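Local coordinates for glyoxalase-like domain protein (Staphylococcus aureus, PDB 3P8A) that is of unknown function but carries a glyoxalase-like domain, which places it in the vicinal oxygen chelate family, many of whose members are metal-dependent enzymes, at residues D26-I32 with N68-D74; Q128-V132 with I154-D158; N220-T224 with R236-G240; D116-V120 with F166-W170. All coordinates share one frame; numbering follows the deposited sequence.

Contact 1 (D26-I32 with N68-D74)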
loop_
_atom_site.group_PDB
_atom_site.type_symbol
_atom_site.label_atom_id
_atom_site.label_comp_id
_atom_site.label_asym_id
_atom_site.label_seq_id
_atom_site.Cartn_x
_atom_site.Cartn_y
_atom_site.Cartn_z
ATOM N N ASP A 26 3.338 4.027 4.221
ATOM C CA ASP A 26 4.518 3.940 3.370
ATOM C C ASP A 26 4.175 4.061 1.900
ATOM O O ASP A 26 4.678 4.951 1.221
ATOM C CB ASP A 26 5.327 2.662 3.628
ATOM C CG ASP A 26 6.741 2.790 3.093
ATOM O OD1 ASP A 26 7.525 3.585 3.670
ATOM O OD2 ASP A 26 7.062 2.100 2.105
ATOM N N HIS A 27 3.359 3.141 1.391
ATOM C CA HIS A 27 3.022 3.174 -0.015
ATOM C C HIS A 27 1.705 2.477 -0.300
ATOM O O HIS A 27 1.175 1.785 0.567
ATOM C CB HIS A 27 4.189 2.626 -0.895
ATOM C CG HIS A 27 4.586 1.201 -0.648
ATOM N ND1 HIS A 27 5.501 0.862 0.331
ATOM C CD2 HIS A 27 4.225 0.078 -1.307
ATOM C CE1 HIS A 27 5.671 -0.439 0.229
ATOM N NE2 HIS A 27 4.895 -0.956 -0.716
ATOM N N ILE A 28 1.134 2.755 -1.482
ATOM C CA ILE A 28 -0.062 2.114 -1.979
ATOM C C ILE A 28 0.351 1.351 -3.233
ATOM O O ILE A 28 1.162 1.847 -4.008
ATOM C CB ILE A 28 -1.259 3.104 -2.217
ATOM C CG1 ILE A 28 -2.531 2.342 -2.638
ATOM C CG2 ILE A 28 -0.919 4.273 -3.172
ATOM C CD1 ILE A 28 -3.837 3.109 -2.372
ATOM N N ILE A 29 -0.181 0.154 -3.420
ATOM C CA ILE A 29 0.140 -0.679 -4.578
ATOM C C ILE A 29 -0.948 -0.623 -5.585
ATOM O O ILE A 29 -2.103 -0.933 -5.274
ATOM C CB ILE A 29 0.450 -2.145 -4.178
ATOM C CG1 ILE A 29 1.596 -2.200 -3.152
ATOM C CG2 ILE A 29 0.784 -3.020 -5.408
ATOM C CD1 ILE A 29 1.255 -3.015 -2.003
ATOM N N HIS A 30 -0.560 -0.305 -6.824
ATOM C CA HIS A 30 -1.452 -0.292 -7.966
ATOM C C HIS A 30 -0.962 -1.315 -9.011
ATOM O O HIS A 30 0.108 -1.122 -9.602
ATOM C CB HIS A 30 -1.564 1.131 -8.541
ATOM C CG HIS A 30 -2.542 1.291 -9.676
ATOM N ND1 HIS A 30 -2.722 2.519 -10.300
ATOM C CD2 HIS A 30 -3.349 0.377 -10.272
ATOM C CE1 HIS A 30 -3.632 2.315 -11.242
ATOM N NE2 HIS A 30 -4.038 1.037 -11.266
ATOM N N TYR A 31 -1.758 -2.391 -9.247
ATOM C CA TYR A 31 -1.450 -3.398 -10.258
ATOM C C TYR A 31 -1.845 -2.861 -11.642
ATOM O O TYR A 31 -2.999 -2.524 -11.854
ATOM C CB TYR A 31 -2.076 -4.786 -9.956
ATOM C CG TYR A 31 -2.074 -5.731 -11.148
ATOM C CD1 TYR A 31 -3.256 -6.297 -11.616
ATOM C CD2 TYR A 31 -0.900 -5.998 -11.852
ATOM C CE1 TYR A 31 -3.267 -7.140 -12.729
ATOM C CE2 TYR A 31 -0.912 -6.764 -13.017
ATOM C CZ TYR A 31 -2.096 -7.353 -13.437
ATOM O OH TYR A 31 -2.102 -8.140 -14.558
ATOM N N ILE A 32 -0.853 -2.735 -12.554
ATOM C CA ILE A 32 -1.024 -2.230 -13.923
ATOM C C ILE A 32 -0.451 -3.226 -14.916
ATOM O O ILE A 32 0.742 -3.493 -14.878
ATOM C CB ILE A 32 -0.408 -0.799 -14.100
ATOM C CG1 ILE A 32 -1.229 0.239 -13.314
ATOM C CG2 ILE A 32 -0.334 -0.398 -15.599
ATOM C CD1 ILE A 32 -0.695 1.642 -13.309
ATOM N N ASN A 68 6.520 9.070 1.253
ATOM C CA ASN A 68 5.629 7.972 0.877
ATOM C C ASN A 68 5.539 7.951 -0.645
ATOM O O ASN A 68 6.012 8.878 -1.302
ATOM C CB ASN A 68 4.248 8.070 1.560
ATOM C CG ASN A 68 3.623 9.438 1.559
ATOM O OD1 ASN A 68 3.225 9.969 2.611
ATOM N ND2 ASN A 68 3.523 10.043 0.390
ATOM N N TYR A 69 5.014 6.868 -1.216
ATOM C CA TYR A 69 4.987 6.773 -2.667
ATOM C C TYR A 69 3.877 5.901 -3.179
ATOM O O TYR A 69 3.177 5.255 -2.410
ATOM C CB TYR A 69 6.352 6.270 -3.206
ATOM C CG TYR A 69 6.790 4.908 -2.720
ATOM C CD1 TYR A 69 6.676 3.787 -3.538
ATOM C CD2 TYR A 69 7.368 4.744 -1.458
ATOM C CE1 TYR A 69 7.097 2.529 -3.102
ATOM C CE2 TYR A 69 7.800 3.491 -1.017
ATOM C CZ TYR A 69 7.651 2.386 -1.838
ATOM O OH TYR A 69 8.072 1.154 -1.412
ATOM N N ILE A 70 3.736 5.888 -4.501
ATOM C CA ILE A 70 2.820 5.020 -5.215
ATOM C C ILE A 70 3.695 3.955 -5.853
ATOM O O ILE A 70 4.630 4.287 -6.594
ATOM C CB ILE A 70 2.005 5.784 -6.298
ATOM C CG1 ILE A 70 1.208 6.962 -5.668
ATOM C CG2 ILE A 70 1.062 4.798 -7.017
ATOM C CD1 ILE A 70 0.798 8.084 -6.671
ATOM N N GLU A 71 3.387 2.681 -5.578
ATOM C CA GLU A 71 4.078 1.576 -6.195
ATOM C C GLU A 71 3.198 1.026 -7.294
ATOM O O GLU A 71 2.121 0.501 -7.026
ATOM C CB GLU A 71 4.470 0.488 -5.183
ATOM C CG GLU A 71 5.357 -0.580 -5.814
ATOM C CD GLU A 71 5.560 -1.852 -5.017
ATOM O OE1 GLU A 71 4.768 -2.100 -4.081
ATOM O OE2 GLU A 71 6.466 -2.638 -5.376
ATOM N N LEU A 72 3.637 1.180 -8.545
ATOM C CA LEU A 72 2.920 0.605 -9.682
ATOM C C LEU A 72 3.582 -0.736 -9.871
ATOM O O LEU A 72 4.796 -0.797 -9.903
ATOM C CB LEU A 72 3.054 1.459 -10.940
ATOM C CG LEU A 72 2.648 2.914 -10.865
ATOM C CD1 LEU A 72 2.549 3.449 -12.226
ATOM C CD2 LEU A 72 1.303 3.124 -10.111
ATOM N N LEU A 73 2.816 -1.797 -9.915
ATOM C CA LEU A 73 3.345 -3.149 -9.928
ATOM C C LEU A 73 2.828 -3.955 -11.085
ATOM O O LEU A 73 1.655 -3.857 -11.424
ATOM C CB LEU A 73 2.999 -3.822 -8.550
ATOM C CG LEU A 73 3.590 -5.230 -8.227
ATOM C CD1 LEU A 73 5.123 -5.164 -7.985
ATOM C CD2 LEU A 73 2.899 -5.846 -7.022
ATOM N N ASP A 74 3.713 -4.775 -11.708
ATOM C CA ASP A 74 3.322 -5.684 -12.784
ATOM C C ASP A 74 4.085 -7.017 -12.656
ATOM O O ASP A 74 5.034 -7.107 -11.896
ATOM C CB ASP A 74 3.552 -5.038 -14.155
ATOM C CG ASP A 74 2.881 -5.689 -15.378
ATOM O OD1 ASP A 74 2.019 -6.603 -15.191
ATOM O OD2 ASP A 74 3.132 -5.218 -16.500
HETATM O O HOH W 1 5.047 -3.366 -1.707
HETATM O O HOH W 2 0.139 -8.233 -16.286
#
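Strands 26-31 and 69-74 run parallel, H27 opposite Y69 and Y31 opposite L73, and the backbone bonds alternate in the usual parallel way. I28 and H30 each donate to and accept from the partner strand: E71 N reaches I28 O at 2.8 Å and H30 N reaches E71 O at 2.8 Å, whereas I28 N to Y69 O is weak.

The aromatic contact sits at the start of the pair. CB of H27 stands over the centre of the Y69 ring, 3.5 Å from its centroid, in a CH-pi contact. With first torsions near +60° both CG atoms lie between backbone N and carbonyl carbon, which sets the two side chains side by side; the ring planes come within 18° of parallel but are slid apart, with Y69 OH over one face of the imidazole.

Polar groups orient that imidazole. H27 ND1 donates to D26 OD2 at 2.7 Å, in the ring plane and on the anti lone pair of the carboxylate. A water at the ring edge joins H27 NE2 to E71 OE1, which lies 2.7 Å from the water oxygen; E71 OE2 turns to N60. A second water links Y31 OH with D74 OD1, while D74 OD2 accepts from L35 N.

Among apolar contacts, I29 CG2 meets L73 CD2 at 3.9 Å, and I32 CD1 touches L72 CD1 beside H30, whose ring nitrogens bond to Y268 and R264. Y69 OH and E71 OE2 bind a glycerol, probably from the crystallisation liquor, which may mark a pocket. D26 and H27 form a classic beta bulge against C111, within the mixed sheet of the glyoxalase-like domain.

Contact 2 (Q128-V132 with I154-D158)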
loop_
_atom_site.group_PDB
_atom_site.type_symbol
_atom_site.label_atom_id
_atom_site.label_comp_id
_atom_site.label_asym_id
_atom_site.label_seq_id
_atom_site.Cartn_x
_atom_site.Cartn_y
_atom_site.Cartn_z
ATOM N N GLN A 128 -2.474 -12.780 19.750
ATOM C CA GLN A 128 -2.802 -13.996 18.999
ATOM C C GLN A 128 -3.182 -13.745 17.531
ATOM O O GLN A 128 -3.977 -14.482 16.960
ATOM C CB GLN A 128 -3.824 -14.893 19.756
ATOM C CG GLN A 128 -3.871 -16.383 19.322
ATOM C CD GLN A 128 -2.565 -17.146 19.429
ATOM O OE1 GLN A 128 -1.688 -16.814 20.226
ATOM N NE2 GLN A 128 -2.429 -18.217 18.649
ATOM N N VAL A 129 -2.648 -12.687 16.921
ATOM C CA VAL A 129 -2.880 -12.516 15.485
ATOM C C VAL A 129 -1.785 -13.327 14.794
ATOM O O VAL A 129 -0.603 -13.190 15.152
ATOM C CB VAL A 129 -3.107 -11.083 14.903
ATOM C CG1 VAL A 129 -2.947 -9.977 15.931
ATOM C CG2 VAL A 129 -2.268 -10.811 13.663
ATOM N N GLU A 130 -2.186 -14.256 13.913
ATOM C CA GLU A 130 -1.241 -15.104 13.186
ATOM C C GLU A 130 -0.544 -14.187 12.182
ATOM O O GLU A 130 -1.206 -13.427 11.481
ATOM C CB GLU A 130 -1.960 -16.288 12.499
ATOM C CG GLU A 130 -1.103 -17.154 11.572
ATOM C CD GLU A 130 0.012 -18.017 12.158
ATOM O OE1 GLU A 130 -0.086 -18.424 13.341
ATOM O OE2 GLU A 130 0.965 -18.328 11.403
ATOM N N VAL A 131 0.782 -14.179 12.207
ATOM C CA VAL A 131 1.581 -13.346 11.315
ATOM C C VAL A 131 2.443 -14.246 10.417
ATOM O O VAL A 131 2.720 -15.371 10.799
ATOM C CB VAL A 131 2.443 -12.284 12.069
ATOM C CG1 VAL A 131 1.593 -11.374 12.940
ATOM C CG2 VAL A 131 3.557 -12.935 12.895
ATOM N N VAL A 132 2.837 -13.749 9.231
ATOM C CA VAL A 132 3.767 -14.402 8.299
ATOM C C VAL A 132 4.948 -13.454 8.160
ATOM O O VAL A 132 4.769 -12.275 7.841
ATOM C CB VAL A 132 3.179 -14.824 6.929
ATOM C CG1 VAL A 132 4.269 -15.301 5.974
ATOM C CG2 VAL A 132 2.126 -15.914 7.093
ATOM N N ILE A 154 -0.199 -9.923 8.107
ATOM C CA ILE A 154 -1.220 -10.414 9.022
ATOM C C ILE A 154 -1.937 -11.562 8.324
ATOM O O ILE A 154 -2.340 -11.431 7.173
ATOM C CB ILE A 154 -2.188 -9.283 9.432
ATOM C CG1 ILE A 154 -1.458 -8.257 10.325
ATOM C CG2 ILE A 154 -3.451 -9.858 10.128
ATOM C CD1 ILE A 154 -2.189 -6.957 10.480
HETATM N N MSE A 155 -2.092 -12.698 9.015
HETATM C CA MSE A 155 -2.840 -13.822 8.470
HETATM C C MSE A 155 -4.134 -14.046 9.286
HETATM O O MSE A 155 -4.151 -14.782 10.282
HETATM C CB MSE A 155 -1.975 -15.075 8.385
HETATM C CG MSE A 155 -2.430 -16.005 7.304
HETATM SE SE MSE A 155 -2.301 -17.803 7.926
HETATM C CE MSE A 155 -4.095 -17.907 8.722
ATOM N N ASN A 156 -5.202 -13.362 8.881
ATOM C CA ASN A 156 -6.489 -13.455 9.556
ATOM C C ASN A 156 -7.156 -14.811 9.312
ATOM O O ASN A 156 -7.379 -15.185 8.156
ATOM C CB ASN A 156 -7.402 -12.291 9.160
ATOM C CG ASN A 156 -8.657 -12.136 9.991
ATOM O OD1 ASN A 156 -9.605 -11.463 9.584
ATOM N ND2 ASN A 156 -8.700 -12.737 11.170
ATOM N N GLN A 157 -7.443 -15.551 10.419
ATOM C CA GLN A 157 -8.080 -16.876 10.418
ATOM C C GLN A 157 -9.564 -16.764 10.065
ATOM O O GLN A 157 -10.147 -17.710 9.523
ATOM C CB GLN A 157 -7.896 -17.576 11.770
ATOM C CG GLN A 157 -7.214 -18.949 11.666
ATOM C CD GLN A 157 -5.699 -18.905 11.713
ATOM O OE1 GLN A 157 -5.080 -17.943 12.191
ATOM N NE2 GLN A 157 -5.065 -19.974 11.251
ATOM N N ASP A 158 -10.165 -15.604 10.369
ATOM C CA ASP A 158 -11.542 -15.283 10.039
ATOM C C ASP A 158 -11.534 -14.649 8.623
ATOM O O ASP A 158 -10.472 -14.523 7.999
ATOM C CB ASP A 158 -12.123 -14.325 11.108
ATOM C CG ASP A 158 -13.550 -14.568 11.591
ATOM O OD1 ASP A 158 -14.396 -13.649 11.433
ATOM O OD2 ASP A 158 -13.803 -15.636 12.216
HETATM O O HOH W 3 -5.129 -14.044 12.836
#
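V131 and I154 form an antiparallel non-hydrogen-bonded pair, their CA atoms 4.7 Å apart, but the chains soon diverge, and the touching parts run end to end at 117° to each other. This is the open end of the beta hairpin formed by strands 130-139 and 147-155, at the border of the large mixed sheet, and 130-139 is the outermost strand there. M155 N donates to E130 O at 2.7 Å. Past this bond a water bridges the widening gap, accepting from E130 N and donating to M155 O.

On one face, E130 and M155, a selenomethionine, lie alongside one another and point the same way. The glutamate holds CG anti to its own N (chi1 173°), which brings that methylene within 3.9 Å of M155 SE; the contact is therefore made by the aliphatic part of the acid. V132 adds a looser apolar contact from CG2 to M155 CB, and V92 touches both V132 and M155.

V131 and I154 share the other face: V131 packs against helix 117-125 on L124, and I154 extends toward W211 and F212 of helix 201-212. V129 enters from just beyond helix 117-125, which Q128, with positive phi, ends in a Schellman motif. Where this valine and I154 cross at an angle, the meeting is between two methyl groups, V129 CG2 and I154 CG2, 3.8 Å apart.

Contact 3 (N220-T224 with R236-G240)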
loop_
_atom_site.group_PDB
_atom_site.type_symbol
_atom_site.label_atom_id
_atom_site.label_comp_id
_atom_site.label_asym_id
_atom_site.label_seq_id
_atom_site.Cartn_x
_atom_site.Cartn_y
_atom_site.Cartn_z
ATOM N N ASN A 220 -20.569 7.245 10.824
ATOM C CA ASN A 220 -21.925 7.582 10.361
ATOM C C ASN A 220 -22.539 6.403 9.587
ATOM O O ASN A 220 -21.932 5.334 9.557
ATOM C CB ASN A 220 -21.946 8.906 9.592
ATOM C CG ASN A 220 -21.084 8.913 8.362
ATOM O OD1 ASN A 220 -21.370 8.228 7.396
ATOM N ND2 ASN A 220 -20.024 9.708 8.373
ATOM N N ASP A 221 -23.725 6.579 8.991
ATOM C CA ASP A 221 -24.423 5.484 8.295
ATOM C C ASP A 221 -23.783 5.025 7.004
ATOM O O ASP A 221 -24.180 3.991 6.476
ATOM C CB ASP A 221 -25.901 5.832 8.045
ATOM C CG ASP A 221 -26.767 5.788 9.287
ATOM O OD1 ASP A 221 -26.289 5.272 10.341
ATOM O OD2 ASP A 221 -27.910 6.253 9.217
ATOM N N HIS A 222 -22.810 5.794 6.495
ATOM C CA HIS A 222 -22.156 5.514 5.218
ATOM C C HIS A 222 -20.690 5.157 5.344
ATOM O O HIS A 222 -20.235 4.273 4.636
ATOM C CB HIS A 222 -22.331 6.697 4.238
ATOM C CG HIS A 222 -23.734 6.942 3.747
ATOM N ND1 HIS A 222 -23.993 7.865 2.740
ATOM C CD2 HIS A 222 -24.911 6.366 4.116
ATOM C CE1 HIS A 222 -25.304 7.830 2.548
ATOM N NE2 HIS A 222 -25.898 6.954 3.358
ATOM N N TYR A 223 -19.930 5.874 6.197
ATOM C CA TYR A 223 -18.503 5.645 6.338
ATOM C C TYR A 223 -17.978 5.825 7.758
ATOM O O TYR A 223 -18.653 6.410 8.626
ATOM C CB TYR A 223 -17.703 6.548 5.344
ATOM C CG TYR A 223 -17.773 8.033 5.618
ATOM C CD1 TYR A 223 -16.890 8.643 6.513
ATOM C CD2 TYR A 223 -18.696 8.841 4.957
ATOM C CE1 TYR A 223 -16.974 10.000 6.794
ATOM C CE2 TYR A 223 -18.785 10.199 5.230
ATOM C CZ TYR A 223 -17.898 10.779 6.124
ATOM O OH TYR A 223 -17.968 12.120 6.390
ATOM N N THR A 224 -16.750 5.300 7.973
ATOM C CA THR A 224 -15.948 5.448 9.182
ATOM C C THR A 224 -14.556 5.963 8.776
ATOM O O THR A 224 -13.917 5.360 7.905
ATOM C CB THR A 224 -15.792 4.098 9.868
ATOM O OG1 THR A 224 -17.084 3.598 10.154
ATOM C CG2 THR A 224 -14.943 4.175 11.159
ATOM N N ARG A 236 -10.511 6.113 5.106
ATOM C CA ARG A 236 -11.948 6.099 5.063
ATOM C C ARG A 236 -12.424 4.753 4.585
ATOM O O ARG A 236 -12.075 4.346 3.474
ATOM C CB ARG A 236 -12.489 7.256 4.177
ATOM C CG ARG A 236 -14.028 7.237 4.059
ATOM C CD ARG A 236 -14.558 8.517 3.484
ATOM N NE ARG A 236 -14.355 9.615 4.426
ATOM C CZ ARG A 236 -14.769 10.862 4.254
ATOM N NH1 ARG A 236 -15.415 11.207 3.151
ATOM N NH2 ARG A 236 -14.549 11.772 5.190
ATOM N N ILE A 237 -13.197 4.054 5.431
ATOM C CA ILE A 237 -13.827 2.764 5.115
ATOM C C ILE A 237 -15.291 3.111 4.907
ATOM O O ILE A 237 -15.940 3.622 5.816
ATOM C CB ILE A 237 -13.667 1.685 6.241
ATOM C CG1 ILE A 237 -12.229 1.617 6.862
ATOM C CG2 ILE A 237 -14.206 0.295 5.816
ATOM C CD1 ILE A 237 -11.051 1.278 5.911
ATOM N N GLU A 238 -15.782 2.918 3.689
ATOM C CA GLU A 238 -17.154 3.209 3.375
ATOM C C GLU A 238 -17.887 1.986 2.872
ATOM O O GLU A 238 -17.294 1.078 2.286
ATOM C CB GLU A 238 -17.315 4.437 2.465
ATOM C CG GLU A 238 -16.653 4.366 1.108
ATOM C CD GLU A 238 -16.809 5.622 0.274
ATOM O OE1 GLU A 238 -16.727 5.512 -0.969
ATOM O OE2 GLU A 238 -16.975 6.716 0.858
ATOM N N ASP A 239 -19.184 1.951 3.157
ATOM C CA ASP A 239 -20.059 0.869 2.728
ATOM C C ASP A 239 -20.082 0.861 1.198
ATOM O O ASP A 239 -20.110 1.917 0.580
ATOM C CB ASP A 239 -21.485 1.130 3.235
ATOM C CG ASP A 239 -21.647 1.025 4.734
ATOM O OD1 ASP A 239 -20.860 0.297 5.366
ATOM O OD2 ASP A 239 -22.581 1.659 5.276
ATOM N N GLY A 240 -20.028 -0.319 0.613
ATOM C CA GLY A 240 -20.087 -0.437 -0.834
ATOM C C GLY A 240 -20.612 -1.777 -1.268
ATOM O O GLY A 240 -20.704 -2.711 -0.466
HETATM O O HOH W 4 -21.558 4.669 1.476
#
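Y223 and E238 form an antiparallel non-hydrogen-bonded pair, their CA atoms 4.1 Å apart, and T224 with I237 the hydrogen-bonded pair that follows in this beta hairpin. T224 and I237 exchange two backbone bonds, both 2.9 Å (T224 N to I237 O, I237 N to T224 O), and D239 N closes the open end on H222 O with an almost straight bond (175°).

The tyrosine ring lies between the R236 guanidinium and N220 ND2. The guanidinium covers one face, its plane 22° from that of the ring and CZ 3.8 Å from the Y223 centroid, a stacked cation-pi pair. Over the opposite face N220 ND2, which also bonds to E218, stands 3.2 Å above the Y223 ring plane. The same asparagine shapes the turn: its OD1 accepts from H222 N, an Asx turn, and from Y223 N, which makes the wider Asx motif.

R236 bends at chi3 to bring its guanidinium over the ring, while its NE pairs with D225 OD1, outside the two segments, in a salt bridge; D239 OD1 forms another with R201 NE. Stacking on Y223 and pairing with D225 together probably limit the arginine's rotation and lay its charge against the tyrosine's pi electrons.

Contact 4 (D116-V120 with F166-W170)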
loop_
_atom_site.group_PDB
_atom_site.type_symbol
_atom_site.label_atom_id
_atom_site.label_comp_id
_atom_site.label_asym_id
_atom_site.label_seq_id
_atom_site.Cartn_x
_atom_site.Cartn_y
_atom_site.Cartn_z
ATOM N N ASP A 116 10.700 -0.708 13.741
ATOM C CA ASP A 116 10.874 -1.920 14.532
ATOM C C ASP A 116 9.837 -2.991 14.187
ATOM O O ASP A 116 8.830 -3.139 14.886
ATOM C CB ASP A 116 10.909 -1.593 16.047
ATOM C CG ASP A 116 11.551 -2.658 16.935
ATOM O OD1 ASP A 116 11.931 -3.740 16.408
ATOM O OD2 ASP A 116 11.678 -2.412 18.155
ATOM N N ILE A 117 10.112 -3.768 13.128
ATOM C CA ILE A 117 9.204 -4.814 12.659
ATOM C C ILE A 117 9.069 -6.008 13.642
ATOM O O ILE A 117 8.020 -6.662 13.659
ATOM C CB ILE A 117 9.520 -5.225 11.199
ATOM C CG1 ILE A 117 8.272 -5.775 10.473
ATOM C CG2 ILE A 117 10.716 -6.183 11.127
ATOM C CD1 ILE A 117 8.275 -5.570 8.963
ATOM N N GLU A 118 10.126 -6.272 14.451
ATOM C CA GLU A 118 10.125 -7.340 15.452
ATOM C C GLU A 118 9.200 -7.020 16.617
ATOM O O GLU A 118 8.537 -7.924 17.104
ATOM C CB GLU A 118 11.551 -7.666 15.938
ATOM C CG GLU A 118 12.237 -8.731 15.094
ATOM C CD GLU A 118 11.586 -10.102 15.147
ATOM O OE1 GLU A 118 11.478 -10.674 16.258
ATOM O OE2 GLU A 118 11.180 -10.602 14.074
ATOM N N ALA A 119 9.155 -5.737 17.046
ATOM C CA ALA A 119 8.260 -5.207 18.079
ATOM C C ALA A 119 6.816 -5.277 17.578
ATOM O O ALA A 119 5.913 -5.559 18.367
ATOM C CB ALA A 119 8.615 -3.769 18.400
ATOM N N VAL A 120 6.598 -5.027 16.269
ATOM C CA VAL A 120 5.279 -5.153 15.659
ATOM C C VAL A 120 4.879 -6.612 15.691
ATOM O O VAL A 120 3.773 -6.906 16.136
ATOM C CB VAL A 120 5.169 -4.516 14.237
ATOM C CG1 VAL A 120 3.890 -4.948 13.531
ATOM C CG2 VAL A 120 5.210 -3.007 14.334
ATOM N N PHE A 166 -0.045 -4.372 5.169
ATOM C CA PHE A 166 1.135 -5.085 5.640
ATOM C C PHE A 166 2.205 -4.103 6.084
ATOM O O PHE A 166 2.036 -2.895 5.913
ATOM C CB PHE A 166 1.635 -6.101 4.597
ATOM C CG PHE A 166 2.094 -5.497 3.294
ATOM C CD1 PHE A 166 1.182 -5.183 2.296
ATOM C CD2 PHE A 166 3.447 -5.283 3.046
ATOM C CE1 PHE A 166 1.612 -4.639 1.086
ATOM C CE2 PHE A 166 3.874 -4.753 1.830
ATOM C CZ PHE A 166 2.957 -4.444 0.855
ATOM N N PHE A 167 3.262 -4.619 6.730
ATOM C CA PHE A 167 4.288 -3.782 7.340
ATOM C C PHE A 167 5.611 -3.872 6.618
ATOM O O PHE A 167 5.960 -4.923 6.097
ATOM C CB PHE A 167 4.492 -4.218 8.812
ATOM C CG PHE A 167 3.244 -4.206 9.672
ATOM C CD1 PHE A 167 2.890 -3.074 10.395
ATOM C CD2 PHE A 167 2.465 -5.352 9.812
ATOM C CE1 PHE A 167 1.742 -3.067 11.202
ATOM C CE2 PHE A 167 1.313 -5.339 10.605
ATOM C CZ PHE A 167 0.984 -4.200 11.328
ATOM N N ILE A 168 6.358 -2.779 6.641
ATOM C CA ILE A 168 7.667 -2.689 6.042
ATOM C C ILE A 168 8.666 -2.054 7.005
ATOM O O ILE A 168 8.376 -1.055 7.661
ATOM C CB ILE A 168 7.659 -1.936 4.657
ATOM C CG1 ILE A 168 9.001 -2.138 3.885
ATOM C CG2 ILE A 168 7.302 -0.419 4.795
ATOM C CD1 ILE A 168 8.880 -1.845 2.331
ATOM N N GLN A 169 9.860 -2.619 7.025
ATOM C CA GLN A 169 10.999 -2.058 7.730
ATOM C C GLN A 169 12.140 -2.052 6.714
ATOM O O GLN A 169 12.615 -3.109 6.286
ATOM C CB GLN A 169 11.393 -2.829 8.997
ATOM C CG GLN A 169 12.405 -2.014 9.828
ATOM C CD GLN A 169 13.032 -2.800 10.945
ATOM O OE1 GLN A 169 12.352 -3.379 11.794
ATOM N NE2 GLN A 169 14.343 -2.766 11.006
ATOM N N TRP A 170 12.523 -0.849 6.300
ATOM C CA TRP A 170 13.620 -0.623 5.354
ATOM C C TRP A 170 14.954 -0.850 6.084
ATOM O O TRP A 170 15.111 -0.392 7.229
ATOM C CB TRP A 170 13.532 0.825 4.820
ATOM C CG TRP A 170 12.335 1.064 3.955
ATOM C CD1 TRP A 170 11.190 1.722 4.300
ATOM C CD2 TRP A 170 12.168 0.655 2.592
ATOM N NE1 TRP A 170 10.309 1.721 3.244
ATOM C CE2 TRP A 170 10.899 1.110 2.170
ATOM C CE3 TRP A 170 12.984 -0.020 1.670
ATOM C CZ2 TRP A 170 10.407 0.870 0.876
ATOM C CZ3 TRP A 170 12.483 -0.284 0.400
ATOM C CH2 TRP A 170 11.204 0.149 0.018
HETATM O O HOH W 5 13.214 -5.018 14.199
#
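The N terminus of helix 117-125 rests on strand 166-170, an inner strand of the large mixed sheet, and a glutamine side chain from the strand reaches the first turn of the helix. Q169 OE1 accepts from I117 N at 2.6 Å in a nearly straight bond (178°), the donor lying in the plane of the amide carbonyl. Extended beyond CG, with CG anti to the backbone N (chi1 -168°), the glutamine spans the gap between strand and helix. D116 occupies the N-cap position, and its OD1 receives A119 N in a weak capping bond of 3.5 Å. A water lies near both acceptors, 3.0 Å from Q169 OE1.

Apolar side chains fill the rest of the interface. V120 places CG1 over the centre of the F167 ring, 3.6 Å from its centroid and only 8° off the ring normal, so that a single methyl group faces all six ring carbons in a CH-pi contact. I117 divides its branches between two strand residues: CG2 lies by Q169 OE1 at 3.3 Å, whereas CD1 reaches along the strand to F167, 4.0 Å from its CB. The isoleucine also packs on Q150 and L152 of strand 147-155, and L23 touches the phenylalanine.

I168 points to the other side of the sheet, where it meets D26 and H27. Between the two segments the polar work is concentrated at the helix start: a backbone N-H that no preceding helical turn can satisfy is taken up by the side-chain carbonyl of Q169, which would probably be polarised further by the positive end of the helix dipole.

From the N terminus, contact 1 closes first, as strand 69-75 returns beside strand 24-31 after two intervening strands. Contact 4 opens next at helix 117-125 and closes at strand 166-170; contact 2 is nested inside this loop, joining the ends of the hairpin that follows the helix. These three contacts share the large mixed sheet. Contacts 1 and 4 touch through W170 against Y69 and D26, and through F166 against I29, while I154 CD1 packs on F167 CE2 between contacts 2 and 4. Contact 3 comes last, a short hairpin closure in the second sheet, its nearest atoms about 10 Å from those of contact 1.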